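Local coordinates for protein 6-phosphogluconate dehydratase (Shewanella oneidensis, PDB 2GP4) that probably dehydrates 6-phosphogluconate to 2-keto-3-deoxy-6-phosphogluconate, the lyase step of the Entner-Doudoroff pathway, at residues F188-P200 / Q260-R274. Residues are numbered along the deposited sequence; the frame is centred on the assembly and turned at random.
Sequences FGHLPMLFVPAGP and QLPGSSFVNPDDPLR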
ATOM      1  N   PHE A 188      10.456   9.760 -15.217  1.00 18.21           N
ATOM      2  CA  PHE A 188      11.080  11.067 -15.375  1.00 18.40           C
ATOM      3  C   PHE A 188      11.805  11.418 -14.086  1.00 18.85           C
ATOM      4  O   PHE A 188      11.750  12.550 -13.607  1.00 18.85           O
ATOM      5  CB  PHE A 188      10.021  12.106 -15.749  1.00 18.17           C
ATOM      6  CG  PHE A 188       9.409  11.868 -17.103  1.00 18.39           C
ATOM      7  CD1 PHE A 188       8.448  10.874 -17.286  1.00 17.74           C
ATOM      8  CD2 PHE A 188       9.819  12.612 -18.203  1.00 17.94           C
ATOM      9  CE1 PHE A 188       7.898  10.638 -18.535  1.00 17.58           C
ATOM     10  CE2 PHE A 188       9.270  12.382 -19.461  1.00 17.71           C
ATOM     11  CZ  PHE A 188       8.304  11.396 -19.625  1.00 17.87           C
ATOM     12  N   GLY A 189      12.502  10.414 -13.551  1.00 19.32           N
ATOM     13  CA  GLY A 189      13.133  10.474 -12.243  1.00 20.05           C
ATOM     14  C   GLY A 189      14.182  11.544 -12.035  1.00 20.60           C
ATOM     15  O   GLY A 189      14.562  11.814 -10.897  1.00 20.30           O
ATOM     16  N   HIS A 190      14.645  12.142 -13.131  1.00 21.52           N
ATOM     17  CA  HIS A 190      15.658  13.217 -13.101  1.00 22.37           C
ATOM     18  C   HIS A 190      15.064  14.571 -12.692  1.00 22.96           C
ATOM     19  O   HIS A 190      15.786  15.476 -12.280  1.00 23.31           O
ATOM     20  CB  HIS A 190      16.363  13.325 -14.461  1.00 22.02           C
ATOM     21  CG  HIS A 190      15.432  13.600 -15.603  1.00 22.66           C
ATOM     22  ND1 HIS A 190      15.545  14.719 -16.402  1.00 22.60           N
ATOM     23  CD2 HIS A 190      14.357  12.915 -16.062  1.00 22.05           C
ATOM     24  CE1 HIS A 190      14.585  14.705 -17.310  1.00 22.51           C
ATOM     25  NE2 HIS A 190      13.848  13.625 -17.122  1.00 22.75           N
ATOM     26  N   LEU A 191      13.747  14.702 -12.805  1.00 23.79           N
ATOM     27  CA  LEU A 191      13.063  15.927 -12.404  1.00 24.49           C
ATOM     28  C   LEU A 191      12.751  15.904 -10.906  1.00 25.26           C
ATOM     29  O   LEU A 191      12.431  14.849 -10.361  1.00 25.12           O
ATOM     30  CB  LEU A 191      11.762  16.109 -13.200  1.00 24.20           C
ATOM     31  CG  LEU A 191      11.765  16.074 -14.734  1.00 23.94           C
ATOM     32  CD1 LEU A 191      10.357  16.308 -15.260  1.00 23.12           C
ATOM     33  CD2 LEU A 191      12.740  17.088 -15.344  1.00 23.13           C
ATOM     34  N   PRO A 192      12.872  17.066 -10.231  1.00 26.06           N
ATOM     35  CA  PRO A 192      12.327  17.189  -8.882  1.00 26.77           C
ATOM     36  C   PRO A 192      10.810  17.293  -8.943  1.00 27.70           C
ATOM     37  O   PRO A 192      10.265  17.915  -9.867  1.00 27.62           O
ATOM     38  CB  PRO A 192      12.914  18.511  -8.383  1.00 26.77           C
ATOM     39  CG  PRO A 192      13.166  19.301  -9.618  1.00 26.15           C
ATOM     40  CD  PRO A 192      13.540  18.305 -10.673  1.00 25.98           C
HETATM   41  N   MSE A 193      10.136  16.675  -7.976  1.00 28.58           N
HETATM   42  CA  MSE A 193       8.683  16.704  -7.921  1.00 29.82           C
HETATM   43  C   MSE A 193       8.183  16.655  -6.493  1.00 29.63           C
HETATM   44  O   MSE A 193       8.855  16.128  -5.605  1.00 29.52           O
HETATM   45  CB  MSE A 193       8.081  15.543  -8.715  1.00 29.81           C
HETATM   46  CG  MSE A 193       8.314  15.616 -10.215  1.00 30.61           C
HETATM   47 SE   MSE A 193       7.584  14.055 -11.075  1.00 32.50          SE
HETATM   48  CE  MSE A 193       8.464  14.167 -12.799  1.00 30.82           C
ATOM     49  N   LEU A 194       7.000  17.224  -6.285  1.00 29.78           N
ATOM     50  CA  LEU A 194       6.305  17.146  -5.011  1.00 29.99           C
ATOM     51  C   LEU A 194       4.870  16.724  -5.240  1.00 30.16           C
ATOM     52  O   LEU A 194       4.229  17.177  -6.195  1.00 30.06           O
ATOM     53  CB  LEU A 194       6.310  18.502  -4.300  1.00 29.94           C
ATOM     54  CG  LEU A 194       7.500  18.876  -3.419  1.00 30.08           C
ATOM     55  CD1 LEU A 194       8.722  19.277  -4.239  1.00 29.67           C
ATOM     56  CD2 LEU A 194       7.094  20.002  -2.490  1.00 30.67           C
ATOM     57  N   PHE A 195       4.376  15.850  -4.366  1.00 30.33           N
ATOM     58  CA  PHE A 195       2.957  15.546  -4.305  1.00 30.84           C
ATOM     59  C   PHE A 195       2.242  16.649  -3.522  1.00 31.35           C
ATOM     60  O   PHE A 195       2.735  17.109  -2.487  1.00 31.31           O
ATOM     61  CB  PHE A 195       2.722  14.180  -3.660  1.00 30.75           C
ATOM     62  CG  PHE A 195       2.934  13.015  -4.596  1.00 30.63           C
ATOM     63  CD1 PHE A 195       4.213  12.522  -4.840  1.00 30.00           C
ATOM     64  CD2 PHE A 195       1.849  12.405  -5.228  1.00 29.97           C
ATOM     65  CE1 PHE A 195       4.410  11.442  -5.699  1.00 30.10           C
ATOM     66  CE2 PHE A 195       2.038  11.323  -6.088  1.00 29.66           C
ATOM     67  CZ  PHE A 195       3.320  10.842  -6.324  1.00 29.90           C
ATOM     68  N   VAL A 196       1.094  17.083  -4.036  1.00 31.87           N
ATOM     69  CA  VAL A 196       0.310  18.146  -3.424  1.00 32.62           C
ATOM     70  C   VAL A 196      -1.068  17.595  -3.036  1.00 33.39           C
ATOM     71  O   VAL A 196      -1.954  17.472  -3.883  1.00 33.50           O
ATOM     72  CB  VAL A 196       0.172  19.372  -4.365  1.00 32.53           C
ATOM     73  CG1 VAL A 196      -0.516  20.524  -3.655  1.00 32.67           C
ATOM     74  CG2 VAL A 196       1.531  19.821  -4.881  1.00 32.73           C
ATOM     75  N   PRO A 197      -1.247  17.243  -1.751  1.00 34.29           N
ATOM     76  CA  PRO A 197      -2.489  16.611  -1.309  1.00 34.99           C
ATOM     77  C   PRO A 197      -3.642  17.598  -1.156  1.00 35.82           C
ATOM     78  O   PRO A 197      -3.420  18.790  -0.909  1.00 36.20           O
ATOM     79  CB  PRO A 197      -2.114  16.031   0.051  1.00 35.03           C
ATOM     80  CG  PRO A 197      -1.055  16.942   0.557  1.00 34.78           C
ATOM     81  CD  PRO A 197      -0.287  17.408  -0.642  1.00 34.17           C
ATOM     82  N   ALA A 198      -4.863  17.095  -1.305  1.00 36.59           N
ATOM     83  CA  ALA A 198      -6.068  17.904  -1.138  1.00 37.25           C
ATOM     84  C   ALA A 198      -6.518  17.933   0.323  1.00 37.65           C
ATOM     85  O   ALA A 198      -7.071  18.929   0.795  1.00 37.63           O
ATOM     86  CB  ALA A 198      -7.181  17.378  -2.023  1.00 37.14           C
ATOM     87  N   GLY A 199      -6.268  16.832   1.027  1.00 38.16           N
ATOM     88  CA  GLY A 199      -6.726  16.655   2.398  1.00 38.82           C
ATOM     89  C   GLY A 199      -7.773  15.562   2.499  1.00 39.36           C
ATOM     90  O   GLY A 199      -8.068  14.887   1.507  1.00 39.48           O
ATOM     91  N   PRO A 200      -8.340  15.369   3.704  1.00 39.74           N
ATOM     92  CA  PRO A 200      -9.386  14.367   3.888  1.00 39.97           C
ATOM     93  C   PRO A 200     -10.778  14.930   3.613  1.00 40.11           C
ATOM     94  O   PRO A 200     -10.906  16.053   3.117  1.00 40.31           O
ATOM     95  CB  PRO A 200      -9.239  13.987   5.362  1.00 40.04           C
ATOM     96  CG  PRO A 200      -8.705  15.231   6.018  1.00 40.21           C
ATOM     97  CD  PRO A 200      -8.016  16.066   4.963  1.00 39.79           C
ATOM     98  N   GLN A 260       6.018  14.618  -0.017  1.00 30.82           N
ATOM     99  CA  GLN A 260       5.169  15.800   0.108  1.00 30.83           C
ATOM    100  C   GLN A 260       5.583  16.585   1.348  1.00 30.70           C
ATOM    101  O   GLN A 260       6.273  16.051   2.210  1.00 30.59           O
ATOM    102  CB  GLN A 260       3.691  15.408   0.183  1.00 30.72           C
ATOM    103  CG  GLN A 260       3.367  14.344   1.229  1.00 30.86           C
ATOM    104  CD  GLN A 260       1.902  13.937   1.238  1.00 30.86           C
ATOM    105  OE1 GLN A 260       1.278  13.763   0.189  1.00 29.51           O
ATOM    106  NE2 GLN A 260       1.352  13.771   2.432  1.00 31.57           N
ATOM    107  N   LEU A 261       5.167  17.846   1.429  1.00 30.71           N
ATOM    108  CA  LEU A 261       5.451  18.687   2.596  1.00 30.72           C
ATOM    109  C   LEU A 261       4.975  18.053   3.907  1.00 30.82           C
ATOM    110  O   LEU A 261       3.887  17.485   3.956  1.00 30.57           O
ATOM    111  CB  LEU A 261       4.839  20.080   2.420  1.00 30.54           C
ATOM    112  CG  LEU A 261       5.687  21.249   1.896  1.00 30.15           C
ATOM    113  CD1 LEU A 261       6.860  20.826   1.021  1.00 29.46           C
ATOM    114  CD2 LEU A 261       4.803  22.249   1.165  1.00 29.05           C
ATOM    115  N   PRO A 262       5.806  18.130   4.964  1.00 31.20           N
ATOM    116  CA  PRO A 262       5.455  17.602   6.287  1.00 31.53           C
ATOM    117  C   PRO A 262       4.089  18.084   6.781  1.00 31.98           C
ATOM    118  O   PRO A 262       3.812  19.289   6.778  1.00 31.67           O
ATOM    119  CB  PRO A 262       6.566  18.146   7.185  1.00 31.35           C
ATOM    120  CG  PRO A 262       7.716  18.335   6.283  1.00 31.06           C
ATOM    121  CD  PRO A 262       7.158  18.722   4.955  1.00 31.11           C
ATOM    122  N   GLY A 263       3.248  17.132   7.178  1.00 32.65           N
ATOM    123  CA  GLY A 263       1.925  17.413   7.719  1.00 33.80           C
ATOM    124  C   GLY A 263       0.936  18.031   6.750  1.00 34.68           C
ATOM    125  O   GLY A 263      -0.092  18.556   7.169  1.00 34.82           O
ATOM    126  N   SER A 264       1.228  17.958   5.456  1.00 35.82           N
ATOM    127  CA  SER A 264       0.375  18.589   4.447  1.00 37.21           C
ATOM    128  C   SER A 264      -0.901  17.812   4.090  1.00 38.06           C
ATOM    129  O   SER A 264      -1.862  18.402   3.599  1.00 38.32           O
ATOM    130  CB  SER A 264       1.172  18.891   3.177  1.00 37.11           C
ATOM    131  OG  SER A 264       1.600  17.690   2.566  1.00 37.63           O
ATOM    132  N   SER A 265      -0.912  16.504   4.334  1.00 39.07           N
ATOM    133  CA  SER A 265      -2.033  15.658   3.919  1.00 40.26           C
ATOM    134  C   SER A 265      -3.256  15.712   4.841  1.00 41.07           C
ATOM    135  O   SER A 265      -4.334  15.238   4.475  1.00 41.17           O
ATOM    136  CB  SER A 265      -1.581  14.203   3.706  1.00 40.24           C
ATOM    137  OG  SER A 265      -0.789  13.725   4.775  1.00 40.24           O
ATOM    138  N   PHE A 266      -3.095  16.303   6.020  1.00 42.08           N
ATOM    139  CA  PHE A 266      -4.157  16.302   7.025  1.00 43.04           C
ATOM    140  C   PHE A 266      -4.852  17.638   7.194  1.00 43.51           C
ATOM    141  O   PHE A 266      -5.723  17.780   8.053  1.00 43.84           O
ATOM    142  CB  PHE A 266      -3.615  15.820   8.369  1.00 43.22           C
ATOM    143  CG  PHE A 266      -3.069  14.435   8.320  1.00 43.63           C
ATOM    144  CD1 PHE A 266      -3.921  13.338   8.378  1.00 43.78           C
ATOM    145  CD2 PHE A 266      -1.705  14.224   8.186  1.00 44.25           C
ATOM    146  CE1 PHE A 266      -3.416  12.054   8.320  1.00 44.03           C
ATOM    147  CE2 PHE A 266      -1.193  12.944   8.128  1.00 44.46           C
ATOM    148  CZ  PHE A 266      -2.052  11.856   8.196  1.00 44.16           C
ATOM    149  N   VAL A 267      -4.468  18.613   6.380  1.00 44.01           N
ATOM    150  CA  VAL A 267      -5.112  19.915   6.396  1.00 44.60           C
ATOM    151  C   VAL A 267      -6.419  19.811   5.617  1.00 45.11           C
ATOM    152  O   VAL A 267      -6.455  19.249   4.518  1.00 45.15           O
ATOM    153  CB  VAL A 267      -4.202  21.016   5.801  1.00 44.56           C
ATOM    154  CG1 VAL A 267      -4.832  22.389   5.966  1.00 44.60           C
ATOM    155  CG2 VAL A 267      -2.838  20.986   6.467  1.00 44.78           C
ATOM    156  N   ASN A 268      -7.490  20.330   6.210  1.00 45.61           N
ATOM    157  CA  ASN A 268      -8.803  20.350   5.583  1.00 46.15           C
ATOM    158  C   ASN A 268      -8.717  21.127   4.272  1.00 46.33           C
ATOM    159  O   ASN A 268      -7.981  22.115   4.200  1.00 46.51           O
ATOM    160  CB  ASN A 268      -9.811  21.002   6.532  1.00 46.37           C
ATOM    161  CG  ASN A 268     -11.206  20.435   6.387  1.00 46.90           C
ATOM    162  OD1 ASN A 268     -11.517  19.372   6.928  1.00 47.64           O
ATOM    163  ND2 ASN A 268     -12.063  21.150   5.664  1.00 47.57           N
ATOM    164  N   PRO A 269      -9.438  20.673   3.223  1.00 46.55           N
ATOM    165  CA  PRO A 269      -9.391  21.321   1.902  1.00 46.64           C
ATOM    166  C   PRO A 269      -9.718  22.817   1.879  1.00 46.75           C
ATOM    167  O   PRO A 269      -9.019  23.582   1.212  1.00 46.93           O
ATOM    168  CB  PRO A 269     -10.432  20.532   1.088  1.00 46.57           C
ATOM    169  CG  PRO A 269     -10.480  19.206   1.734  1.00 46.50           C
ATOM    170  CD  PRO A 269     -10.316  19.488   3.204  1.00 46.64           C
ATOM    171  N   ASP A 270     -10.759  23.231   2.602  1.00 46.87           N
ATOM    172  CA  ASP A 270     -11.224  24.627   2.562  1.00 47.05           C
ATOM    173  C   ASP A 270     -10.422  25.595   3.446  1.00 46.85           C
ATOM    174  O   ASP A 270     -10.751  26.782   3.528  1.00 46.90           O
ATOM    175  CB  ASP A 270     -12.722  24.710   2.908  1.00 47.23           C
ATOM    176  CG  ASP A 270     -13.619  24.107   1.827  1.00 47.85           C
ATOM    177  OD1 ASP A 270     -13.114  23.738   0.740  1.00 48.23           O
ATOM    178  OD2 ASP A 270     -14.842  24.007   2.069  1.00 48.37           O
ATOM    179  N   ASP A 271      -9.371  25.091   4.089  1.00 46.59           N
ATOM    180  CA  ASP A 271      -8.577  25.882   5.030  1.00 46.41           C
ATOM    181  C   ASP A 271      -7.578  26.820   4.355  1.00 45.86           C
ATOM    182  O   ASP A 271      -6.960  26.452   3.358  1.00 45.93           O
ATOM    183  CB  ASP A 271      -7.844  24.956   6.000  1.00 46.68           C
ATOM    184  CG  ASP A 271      -8.781  24.276   6.986  1.00 47.79           C
ATOM    185  OD1 ASP A 271     -10.002  24.202   6.708  1.00 48.80           O
ATOM    186  OD2 ASP A 271      -8.299  23.812   8.042  1.00 48.87           O
ATOM    187  N   PRO A 272      -7.424  28.046   4.890  1.00 45.40           N
ATOM    188  CA  PRO A 272      -6.380  28.949   4.393  1.00 44.95           C
ATOM    189  C   PRO A 272      -4.952  28.421   4.587  1.00 44.47           C
ATOM    190  O   PRO A 272      -4.043  28.875   3.894  1.00 44.43           O
ATOM    191  CB  PRO A 272      -6.602  30.238   5.199  1.00 45.02           C
ATOM    192  CG  PRO A 272      -7.396  29.831   6.382  1.00 45.20           C
ATOM    193  CD  PRO A 272      -8.239  28.676   5.946  1.00 45.41           C
ATOM    194  N   LEU A 273      -4.757  27.482   5.513  1.00 43.94           N
ATOM    195  CA  LEU A 273      -3.467  26.800   5.644  1.00 43.41           C
ATOM    196  C   LEU A 273      -3.190  25.936   4.414  1.00 43.23           C
ATOM    197  O   LEU A 273      -2.078  25.949   3.879  1.00 43.09           O
ATOM    198  CB  LEU A 273      -3.400  25.951   6.921  1.00 43.42           C
ATOM    199  CG  LEU A 273      -2.120  25.130   7.150  1.00 43.19           C
ATOM    200  CD1 LEU A 273      -0.889  26.022   7.284  1.00 42.50           C
ATOM    201  CD2 LEU A 273      -2.255  24.225   8.360  1.00 43.20           C
ATOM    202  N   ARG A 274      -4.209  25.194   3.979  1.00 42.93           N
ATOM    203  CA  ARG A 274      -4.149  24.424   2.738  1.00 42.74           C
ATOM    204  C   ARG A 274      -3.780  25.321   1.555  1.00 42.63           C
ATOM    205  O   ARG A 274      -2.990  24.923   0.699  1.00 42.61           O
ATOM    206  CB  ARG A 274      -5.472  23.675   2.492  1.00 42.79           C
ATOM    207  CG  ARG A 274      -5.687  23.127   1.077  1.00 42.41           C
ATOM    208  CD  ARG A 274      -4.711  22.020   0.692  1.00 42.68           C
ATOM    209  NE  ARG A 274      -4.895  20.801   1.474  1.00 42.98           N
ATOM    210  CZ  ARG A 274      -3.962  20.250   2.245  1.00 43.55           C
ATOM    211  NH1 ARG A 274      -2.755  20.792   2.346  1.00 43.58           N
ATOM    212  NH2 ARG A 274      -4.234  19.138   2.914  1.00 43.59           N
TER
HETATM  213  O   HOH W   1       3.316  18.798  -0.334  1.00 27.95           O
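Q260 lays its CB against the carbonyl of F195 (CB to O 3.3 Å), where strand 193-195 ends, and its carboxamide oxygen reaches the P197 ring. At L261 a water bridges F195 O and L261 N, while L261 CD1 meets L194 CD2 at 3.6 Å. S264 closes a type II turn: its OG bonds L261 O at 2.7 Å and touches P197 CG. Carbonyls of S265 and V267 receive CA-H...O contacts from G199 (CA to V267 O 3.4 Å); a CB on G199 would fall 2.2 Å from V267 O, so the approach needs glycine. P269 CG approaches A198 O at 3.5 Å. R274, in the first turn of helix 272-287, bends at chi2 and chi3 so that NE bonds A198 O (2.9 Å, 154°) from above the carbonyl plane, while NH1 and NH2 both grip S264 O, the latter at 2.6 Å. P197 O and V267 CB cover opposite guanidinium faces. A leucine in place of R274 would probably leave the carbonyls of A198 and S264 without these donors. V196 packs on the same helix, within the N-terminal dehydratase family region. One buried cation thus satisfies main-chain oxygens from both segments through backbone polarity rather than a salt bridge.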